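Local coordinates for protein aspartate semialdehyde dehydrogenase (Francisella tularensis subsp. tularensis, PDB 4WOJ) that probably catalyses the NADPH-dependent reductive dephosphorylation of aspartyl 4-phosphate to aspartate semialdehyde, a step toward lysine, methionine and threonine, at residues 11-16 and 77-82; 39-44 and 67-72; 160-165 and 280-285. One frame throughout, in Å; residues are numbered along the deposited sequence.

Contact 1 of 3, residues 11-16 and 77-82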
loop_
_atom_site.group_PDB
_atom_site.type_symbol
_atom_site.label_atom_id
_atom_site.label_comp_id
_atom_site.label_asym_id
_atom_site.label_seq_id
_atom_site.Cartn_x
_atom_site.Cartn_y
_atom_site.Cartn_z
ATOM N N GLY B 11 -30.016 23.383 -6.352
ATOM C CA GLY B 11 -30.277 22.740 -5.068
ATOM C C GLY B 11 -29.121 21.834 -4.706
ATOM O O GLY B 11 -28.529 21.198 -5.570
ATOM N N PHE B 12 -28.791 21.799 -3.424
ATOM C CA PHE B 12 -27.667 21.014 -2.936
ATOM C C PHE B 12 -28.118 19.951 -1.930
ATOM O O PHE B 12 -28.664 20.274 -0.874
ATOM C CB PHE B 12 -26.610 21.939 -2.311
ATOM C CG PHE B 12 -25.999 22.874 -3.303
ATOM C CD1 PHE B 12 -24.922 22.461 -4.100
ATOM C CD2 PHE B 12 -26.545 24.129 -3.510
ATOM C CE1 PHE B 12 -24.382 23.317 -5.060
ATOM C CE2 PHE B 12 -26.004 24.996 -4.455
ATOM C CZ PHE B 12 -24.928 24.587 -5.241
ATOM N N ILE B 13 -27.894 18.684 -2.290
ATOM C CA ILE B 13 -28.059 17.559 -1.359
ATOM C C ILE B 13 -26.688 16.941 -1.045
ATOM O O ILE B 13 -25.839 16.876 -1.899
ATOM C CB ILE B 13 -29.007 16.488 -1.920
ATOM C CG1 ILE B 13 -30.181 17.137 -2.662
ATOM C CG2 ILE B 13 -29.547 15.632 -0.784
ATOM C CD1 ILE B 13 -29.998 17.275 -4.150
ATOM N N GLY B 14 -26.465 16.509 0.188
ATOM C CA GLY B 14 -25.190 15.872 0.568
ATOM C C GLY B 14 -24.183 16.778 1.262
ATOM O O GLY B 14 -23.098 16.324 1.650
ATOM N N TRP B 15 -24.547 18.049 1.449
ATOM C CA TRP B 15 -23.566 19.093 1.812
ATOM C C TRP B 15 -22.995 18.994 3.229
ATOM O O TRP B 15 -21.984 19.615 3.525
ATOM C CB TRP B 15 -24.160 20.487 1.598
ATOM C CG TRP B 15 -25.470 20.683 2.229
ATOM C CD1 TRP B 15 -26.693 20.494 1.654
ATOM C CD2 TRP B 15 -25.707 21.082 3.564
ATOM N NE1 TRP B 15 -27.689 20.757 2.550
ATOM C CE2 TRP B 15 -27.110 21.126 3.739
ATOM C CE3 TRP B 15 -24.873 21.417 4.643
ATOM C CZ2 TRP B 15 -27.690 21.496 4.938
ATOM C CZ3 TRP B 15 -25.446 21.774 5.832
ATOM C CH2 TRP B 15 -26.850 21.818 5.973
ATOM N N ARG B 16 -23.635 18.206 4.086
ATOM C CA ARG B 16 -23.225 18.088 5.476
ATOM C C ARG B 16 -22.031 17.151 5.670
ATOM O O ARG B 16 -21.257 17.302 6.621
ATOM C CB ARG B 16 -24.392 17.583 6.312
ATOM C CG ARG B 16 -24.651 18.432 7.556
ATOM C CD ARG B 16 -25.734 17.802 8.420
ATOM N NE ARG B 16 -27.101 18.163 8.019
ATOM C CZ ARG B 16 -27.695 19.315 8.335
ATOM N NH1 ARG B 16 -27.021 20.244 9.022
ATOM N NH2 ARG B 16 -28.958 19.553 7.955
ATOM N N SER B 77 -25.954 16.255 -5.873
ATOM C CA SER B 77 -26.018 15.326 -4.729
ATOM C C SER B 77 -24.660 14.736 -4.377
ATOM O O SER B 77 -23.983 14.201 -5.230
ATOM C CB SER B 77 -27.007 14.186 -4.996
ATOM O OG SER B 77 -27.104 13.353 -3.851
ATOM N N CYS B 78 -24.287 14.872 -3.112
ATOM C CA CYS B 78 -23.218 14.106 -2.514
ATOM C C CYS B 78 -23.829 13.132 -1.506
ATOM O O CYS B 78 -23.151 12.647 -0.594
ATOM C CB CYS B 78 -22.247 15.030 -1.785
ATOM S SG CYS B 78 -21.534 16.298 -2.829
ATOM N N GLN B 79 -25.108 12.837 -1.680
ATOM C CA GLN B 79 -25.849 12.133 -0.649
ATOM C C GLN B 79 -25.465 10.671 -0.590
ATOM O O GLN B 79 -25.209 10.136 0.486
ATOM C CB GLN B 79 -27.359 12.282 -0.862
ATOM C CG GLN B 79 -28.207 11.849 0.335
ATOM C CD GLN B 79 -27.792 12.527 1.611
ATOM O OE1 GLN B 79 -27.826 13.745 1.708
ATOM N NE2 GLN B 79 -27.391 11.746 2.595
ATOM N N GLY B 80 -25.430 10.030 -1.752
ATOM C CA GLY B 80 -25.171 8.598 -1.840
ATOM C C GLY B 80 -26.113 7.923 -2.814
ATOM O O GLY B 80 -27.089 8.517 -3.279
ATOM N N GLY B 81 -25.795 6.667 -3.123
ATOM C CA GLY B 81 -26.573 5.846 -4.027
ATOM C C GLY B 81 -27.926 5.406 -3.496
ATOM O O GLY B 81 -28.869 5.254 -4.278
ATOM N N GLU B 82 -28.050 5.204 -2.184
ATOM C CA GLU B 82 -29.385 4.882 -1.597
ATOM C C GLU B 82 -30.364 6.015 -1.878
ATOM O O GLU B 82 -31.543 5.787 -2.149
ATOM C CB GLU B 82 -29.341 4.614 -0.084
ATOM C CG GLU B 82 -28.568 3.365 0.336
ATOM C CD GLU B 82 -29.138 2.723 1.602
ATOM O OE1 GLU B 82 -28.767 3.163 2.717
ATOM O OE2 GLU B 82 -29.970 1.784 1.487
#

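Contact 2 of 3, residues 39-44 and 67-72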
loop_
_atom_site.group_PDB
_atom_site.type_symbol
_atom_site.label_atom_id
_atom_site.label_comp_id
_atom_site.label_asym_id
_atom_site.label_seq_id
_atom_site.Cartn_x
_atom_site.Cartn_y
_atom_site.Cartn_z
ATOM N N THR B 39 -30.262 26.601 -3.068
ATOM C CA THR B 39 -31.201 26.101 -2.094
ATOM C C THR B 39 -30.595 24.856 -1.484
ATOM O O THR B 39 -30.072 24.016 -2.193
ATOM C CB THR B 39 -32.552 25.798 -2.745
ATOM O OG1 THR B 39 -33.101 27.016 -3.256
ATOM C CG2 THR B 39 -33.516 25.179 -1.759
ATOM N N PHE B 40 -30.702 24.735 -0.175
ATOM C CA PHE B 40 -29.995 23.716 0.553
ATOM C C PHE B 40 -30.957 22.707 1.139
ATOM O O PHE B 40 -31.750 23.032 2.018
ATOM C CB PHE B 40 -29.115 24.370 1.630
ATOM C CG PHE B 40 -27.893 25.006 1.048
ATOM C CD1 PHE B 40 -26.783 24.224 0.726
ATOM C CD2 PHE B 40 -27.881 26.349 0.710
ATOM C CE1 PHE B 40 -25.668 24.792 0.149
ATOM C CE2 PHE B 40 -26.774 26.909 0.105
ATOM C CZ PHE B 40 -25.666 26.124 -0.169
ATOM N N PHE B 41 -30.859 21.473 0.654
ATOM C CA PHE B 41 -31.777 20.413 1.030
ATOM C C PHE B 41 -31.260 19.557 2.149
ATOM O O PHE B 41 -30.053 19.419 2.364
ATOM C CB PHE B 41 -32.088 19.536 -0.154
ATOM C CG PHE B 41 -32.968 20.195 -1.143
ATOM C CD1 PHE B 41 -32.430 20.900 -2.195
ATOM C CD2 PHE B 41 -34.347 20.146 -0.995
ATOM C CE1 PHE B 41 -33.259 21.507 -3.122
ATOM C CE2 PHE B 41 -35.181 20.762 -1.908
ATOM C CZ PHE B 41 -34.634 21.445 -2.976
ATOM N N SER B 42 -32.200 18.991 2.885
ATOM C CA SER B 42 -31.845 18.337 4.120
ATOM C C SER B 42 -32.812 17.226 4.408
ATOM O O SER B 42 -33.884 17.125 3.805
ATOM C CB SER B 42 -31.829 19.346 5.272
ATOM O OG SER B 42 -30.936 18.924 6.278
ATOM N N THR B 43 -32.386 16.362 5.309
ATOM C CA THR B 43 -33.253 15.307 5.797
ATOM C C THR B 43 -33.434 15.383 7.293
ATOM O O THR B 43 -33.784 14.398 7.907
ATOM C CB THR B 43 -32.700 13.908 5.444
ATOM O OG1 THR B 43 -32.318 13.886 4.059
ATOM C CG2 THR B 43 -33.747 12.824 5.718
ATOM N N SER B 44 -33.197 16.525 7.909
ATOM C CA SER B 44 -33.544 16.602 9.324
ATOM C C SER B 44 -34.122 17.930 9.718
ATOM O O SER B 44 -35.312 18.027 9.999
ATOM C CB SER B 44 -32.367 16.221 10.239
ATOM O OG SER B 44 -31.353 17.208 10.303
ATOM N N ASP B 67 -41.680 17.882 -4.735
ATOM C CA ASP B 67 -42.177 19.129 -5.316
ATOM C C ASP B 67 -41.096 20.182 -5.261
ATOM O O ASP B 67 -40.853 20.877 -6.224
ATOM C CB ASP B 67 -43.427 19.637 -4.579
ATOM C CG ASP B 67 -44.718 19.109 -5.179
ATOM O OD1 ASP B 67 -44.754 17.920 -5.575
ATOM O OD2 ASP B 67 -45.698 19.886 -5.246
ATOM N N GLN B 68 -40.480 20.296 -4.094
ATOM C CA GLN B 68 -39.474 21.329 -3.831
ATOM C C GLN B 68 -38.258 21.106 -4.713
ATOM O O GLN B 68 -37.743 22.050 -5.301
ATOM C CB GLN B 68 -39.093 21.341 -2.341
ATOM C CG GLN B 68 -40.251 21.770 -1.427
ATOM C CD GLN B 68 -39.838 22.039 0.028
ATOM O OE1 GLN B 68 -39.381 21.144 0.759
ATOM N NE2 GLN B 68 -40.022 23.266 0.452
ATOM N N LEU B 69 -37.822 19.850 -4.819
ATOM C CA LEU B 69 -36.705 19.480 -5.703
ATOM C C LEU B 69 -37.008 19.837 -7.165
ATOM O O LEU B 69 -36.158 20.370 -7.866
ATOM C CB LEU B 69 -36.410 17.978 -5.616
ATOM C CG LEU B 69 -35.772 17.417 -4.347
ATOM C CD1 LEU B 69 -35.815 15.901 -4.403
ATOM C CD2 LEU B 69 -34.343 17.902 -4.196
ATOM N N SER B 70 -38.236 19.565 -7.585
ATOM C CA SER B 70 -38.696 19.830 -8.962
ATOM C C SER B 70 -38.503 21.253 -9.471
ATOM O O SER B 70 -38.327 21.476 -10.665
ATOM C CB SER B 70 -40.181 19.502 -9.093
ATOM O OG SER B 70 -40.426 18.137 -8.796
ATOM N N SER B 71 -38.552 22.223 -8.579
ATOM C CA SER B 71 -38.407 23.633 -8.986
ATOM C C SER B 71 -36.949 24.033 -9.270
ATOM O O SER B 71 -36.720 25.019 -9.967
ATOM C CB SER B 71 -38.969 24.545 -7.906
ATOM O OG SER B 71 -38.510 24.083 -6.648
ATOM N N MET B 72 -35.980 23.287 -8.728
ATOM C CA MET B 72 -34.560 23.547 -9.022
ATOM C C MET B 72 -34.266 23.227 -10.498
ATOM O O MET B 72 -34.764 22.264 -11.048
ATOM C CB MET B 72 -33.629 22.729 -8.133
ATOM C CG MET B 72 -33.783 22.942 -6.631
ATOM S SD MET B 72 -33.237 24.568 -6.046
ATOM C CE MET B 72 -34.845 25.356 -5.950
#

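Contact 3 of 3, residues 160-165 and 280-285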
loop_
_atom_site.group_PDB
_atom_site.type_symbol
_atom_site.label_atom_id
_atom_site.label_comp_id
_atom_site.label_asym_id
_atom_site.label_seq_id
_atom_site.Cartn_x
_atom_site.Cartn_y
_atom_site.Cartn_z
ATOM N N GLU B 160 -1.377 1.570 -23.545
ATOM C CA GLU B 160 -1.929 0.277 -23.992
ATOM C C GLU B 160 -2.683 -0.398 -22.847
ATOM O O GLU B 160 -3.781 -0.881 -23.054
ATOM C CB GLU B 160 -0.820 -0.664 -24.488
ATOM C CG GLU B 160 -1.336 -1.853 -25.308
ATOM C CD GLU B 160 -0.233 -2.667 -25.976
ATOM O OE1 GLU B 160 0.589 -2.114 -26.743
ATOM O OE2 GLU B 160 -0.179 -3.888 -25.750
ATOM N N TRP B 161 -2.058 -0.460 -21.659
ATOM C CA TRP B 161 -2.757 -0.784 -20.401
ATOM C C TRP B 161 -2.106 -0.232 -19.130
ATOM O O TRP B 161 -0.988 0.216 -19.159
ATOM C CB TRP B 161 -3.015 -2.275 -20.231
ATOM C CG TRP B 161 -1.854 -3.209 -20.260
ATOM C CD1 TRP B 161 -1.623 -4.157 -21.225
ATOM C CD2 TRP B 161 -0.825 -3.393 -19.259
ATOM N NE1 TRP B 161 -0.526 -4.881 -20.907
ATOM C CE2 TRP B 161 -0.004 -4.445 -19.715
ATOM C CE3 TRP B 161 -0.506 -2.759 -18.047
ATOM C CZ2 TRP B 161 1.118 -4.884 -19.016
ATOM C CZ3 TRP B 161 0.617 -3.191 -17.339
ATOM C CH2 TRP B 161 1.417 -4.244 -17.827
ATOM N N VAL B 162 -2.841 -0.340 -18.010
ATOM C CA VAL B 162 -2.391 0.108 -16.680
ATOM C C VAL B 162 -2.654 -0.898 -15.559
ATOM O O VAL B 162 -3.799 -1.227 -15.286
ATOM C CB VAL B 162 -3.149 1.394 -16.246
ATOM C CG1 VAL B 162 -2.564 1.938 -14.972
ATOM C CG2 VAL B 162 -3.142 2.437 -17.360
ATOM N N ASN B 163 -1.600 -1.370 -14.897
ATOM C CA ASN B 163 -1.769 -2.031 -13.616
ATOM C C ASN B 163 -1.712 -0.974 -12.525
ATOM O O ASN B 163 -0.732 -0.206 -12.498
ATOM C CB ASN B 163 -0.672 -3.015 -13.364
ATOM C CG ASN B 163 -0.955 -3.880 -12.152
ATOM O OD1 ASN B 163 -1.677 -4.862 -12.257
ATOM N ND2 ASN B 163 -0.354 -3.556 -11.013
ATOM N N SER B 164 -2.746 -0.906 -11.670
ATOM C CA SER B 164 -2.708 -0.077 -10.473
ATOM C C SER B 164 -2.869 -0.891 -9.191
ATOM O O SER B 164 -3.770 -1.711 -9.074
ATOM C CB SER B 164 -3.778 0.997 -10.513
ATOM O OG SER B 164 -3.922 1.638 -9.228
ATOM N N SER B 165 -1.981 -0.663 -8.236
ATOM C CA SER B 165 -2.118 -1.173 -6.859
ATOM C C SER B 165 -2.355 0.042 -5.954
ATOM O O SER B 165 -1.530 0.911 -5.880
ATOM C CB SER B 165 -0.851 -1.898 -6.402
ATOM O OG SER B 165 -0.522 -3.007 -7.238
ATOM N N LEU B 280 1.632 2.618 -10.196
ATOM C CA LEU B 280 1.168 2.369 -11.514
ATOM C C LEU B 280 2.251 1.681 -12.270
ATOM O O LEU B 280 3.419 2.016 -12.143
ATOM C CB LEU B 280 0.787 3.656 -12.217
ATOM C CG LEU B 280 -0.324 4.469 -11.577
ATOM C CD1 LEU B 280 -0.682 5.569 -12.551
ATOM C CD2 LEU B 280 -1.567 3.684 -11.230
ATOM N N THR B 281 1.850 0.673 -13.036
ATOM C CA THR B 281 2.739 0.047 -14.013
ATOM C C THR B 281 2.021 0.152 -15.332
ATOM O O THR B 281 0.942 -0.397 -15.515
ATOM C CB THR B 281 3.051 -1.391 -13.628
ATOM O OG1 THR B 281 3.627 -1.409 -12.305
ATOM C CG2 THR B 281 4.039 -2.012 -14.592
ATOM N N VAL B 282 2.585 0.944 -16.223
ATOM C CA VAL B 282 1.884 1.365 -17.435
ATOM C C VAL B 282 2.623 0.827 -18.646
ATOM O O VAL B 282 3.847 1.054 -18.767
ATOM C CB VAL B 282 1.816 2.881 -17.571
ATOM C CG1 VAL B 282 0.950 3.256 -18.744
ATOM C CG2 VAL B 282 1.237 3.519 -16.298
ATOM N N LYS B 283 1.896 0.102 -19.512
ATOM C CA LYS B 283 2.467 -0.379 -20.770
ATOM C C LYS B 283 2.071 0.621 -21.834
ATOM O O LYS B 283 0.912 0.972 -21.956
ATOM C CB LYS B 283 1.942 -1.743 -21.135
ATOM C CG LYS B 283 2.564 -2.295 -22.404
ATOM C CD LYS B 283 1.995 -3.652 -22.748
ATOM C CE LYS B 283 2.887 -4.391 -23.712
ATOM N NZ LYS B 283 4.073 -4.954 -23.011
ATOM N N LEU B 284 3.061 1.093 -22.584
ATOM C CA LEU B 284 2.845 2.086 -23.638
ATOM C C LEU B 284 2.595 1.457 -25.001
ATOM O O LEU B 284 2.923 0.306 -25.228
ATOM C CB LEU B 284 4.047 3.045 -23.705
ATOM C CG LEU B 284 4.259 3.953 -22.469
ATOM C CD1 LEU B 284 5.527 4.746 -22.621
ATOM C CD2 LEU B 284 3.091 4.893 -22.242
ATOM N N ARG B 285 2.019 2.214 -25.916
ATOM C CA ARG B 285 1.862 1.719 -27.286
ATOM C C ARG B 285 3.157 1.850 -28.090
ATOM O O ARG B 285 3.293 1.236 -29.126
ATOM C CB ARG B 285 0.760 2.465 -28.034
ATOM C CG ARG B 285 -0.612 2.319 -27.435
ATOM C CD ARG B 285 -1.680 2.680 -28.445
ATOM N NE ARG B 285 -2.936 3.057 -27.793
ATOM C CZ ARG B 285 -3.791 2.202 -27.250
ATOM N NH1 ARG B 285 -3.539 0.889 -27.254
ATOM N NH2 ARG B 285 -4.915 2.657 -26.708
HETATM O O HOH W 1 1.260 -1.579 -10.752
#

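Contact 1 of 3, residues 11-16 and 77-82
The carbonyl oxygen of Ile13 is met twice by the 77-82 segment. Cys78 N donates to Ile13 O at 2.8 Å along a nearly straight N-H...O path (166°), and Ser77 CA adds a CA-H...O contact, 3.2 Å from Ile13 O. Ile13 and Ser77 form a parallel bridge at the carboxyl ends of strands 8-13 and 74-77, and their side chains lie on the same face of the sheet, where both also meet Tyr83 of the following helix 81-93.

Beyond the bridge both segments leave the sheet. Gly14 CA passes 3.7 Å from Cys78 C, an approach between main chains that suits a glycine, as does its positive phi of 99°. Cys78 lays its CB near Gly14, and its side chain packs on Val19 of helix 18-30. The turn at Ser77 is fixed from within: Ser77 OG, anti to its backbone N (chi1 -177°), accepts from Gln79 N at 3.0 Å in an ST turn. Gln79 then crosses the Ile13 side chain at about a right angle. Bent beyond CG, Gln79 brings OE1 to 3.6 Å from Ile13 CG2.

The first strand and its glycine-rich turn, set beside the fourth strand in sequence, form the classic Rossmann arrangement in which the dinucleotide binds at the carboxyl ends of the strands, consistent with the NADP-binding role of this domain. A CB at Gly14 would run into Cys78 C and Gln79 N, so the close approach of the two main chains depends on glycine.

Contact 2 of 3, residues 39-44 and 67-72
Strand 39-42 and the segment 67-72, helical at its start, face each other without backbone bonding, the CA atoms of Phe41 and Leu69 lying 8.4 Å apart and those of Thr39 and Met72 8.1 Å. Side chains fill the interval, and the Phe41 ring is the main one. Its CG is anti to the carbonyl carbon (chi1 -72°), and the ring reaches toward the helix.

Leu69 CD2 sits over the middle of one ring face, 3.7 Å from the Phe41 centroid and only 8° off the normal, a well-centred CH-pi contact. The rim is met by other groups. Gln68 CB lies in the ring plane, 4.0 Å from Phe41 CE2, while Gln68 O approaches Phe41 CZ near that plane. Met72 runs past the ring in the opposite direction, with CG 3.8 Å from Phe41 CE1; its sulfur stands at the ring edge, 5.5 Å from the Phe41 centroid, a Met-aromatic contact. The bend at chi2 (-69°) places Met72 SD 3.6 Å from Thr39 CB, and the terminal CE lies beside Thr39 OG1.

Gln68 O also accepts from Ser71 OG of its own segment at 2.6 Å. The amide end of Gln68 turns elsewhere, its OE1 accepting from Asp62 N in strand 61-62.

The segment 67-72 packs against the side chains of strands 36-42 and 74-77 near the outermost strand 61-62 of the parallel sheet, whose Gln61 touches Thr39, Phe41 and Gln68. Further in, Leu75 of strand 74-77 meets both Phe41 and Leu69, and Leu69 continues onto Tyr83, Ile87 and Leu91 of helix 81-93.

Contact 3 of 3, residues 160-165 and 280-285
Lys283 runs outward between Trp161 and Glu160. Lys283 CB lies over the six-membered ring of Trp161, 3.7 Å from the centroid and 15° off the normal. Lys283 CD comes to 3.4 Å from Trp161 NE1. Lys283 CE then passes 3.7 Å from Glu160 OE2, and NZ goes on to a salt bridge with Asp342. Trp161 CG occupies the crowded position between backbone N and carbonyl carbon (chi1 57°), and the indole edge brings Trp161 CZ3 to 3.4 Å from Thr281 O.

The strands are antiparallel neighbours. Glu160 and Trp161 both face Lys283 in a classic beta bulge: Lys283 O accepts from Glu160 N at 2.8 Å and weakly from Trp161 N. Regular pairing follows, with Asn163 and Thr281 bonded both ways. On the other face Leu280 CD2 packs on Ser164 CB at 3.6 Å, and Val162 and Leu280 meet Met146.

A water links Asn163 ND2 and Thr281 OG1 within the chain. The face bearing Trp161, Asn163 and Thr281 contributes to the dimer interface: Trp161 packs on Leu339 of the second subunit, Asn163 OD1 bonds Thr281 OG1 of the second subunit and, reciprocally, Thr281 OG1 bonds Asn163 OD1 of the second subunit.

Contacts 1 and 2 belong to the nucleotide-binding domain and share one parallel sheet, on neighbouring strands 8-13 and 36-42; they touch directly, Trp15 NE1 meeting Phe41 O and Arg16 NH2 meeting Ser42 OG. Contact 3 lies in the dimerisation domain, its centre about 34 Å from that of contact 1 and 43 Å from that of contact 2. Contact 1, at strand ends, is partly exposed and mostly main-chain; contact 2 is buried and apolar, strand against helix; contact 3 is buried as well, but joins two strands by a ladder of backbone bonds. Of the three, contact 3 alone reaches the second subunit.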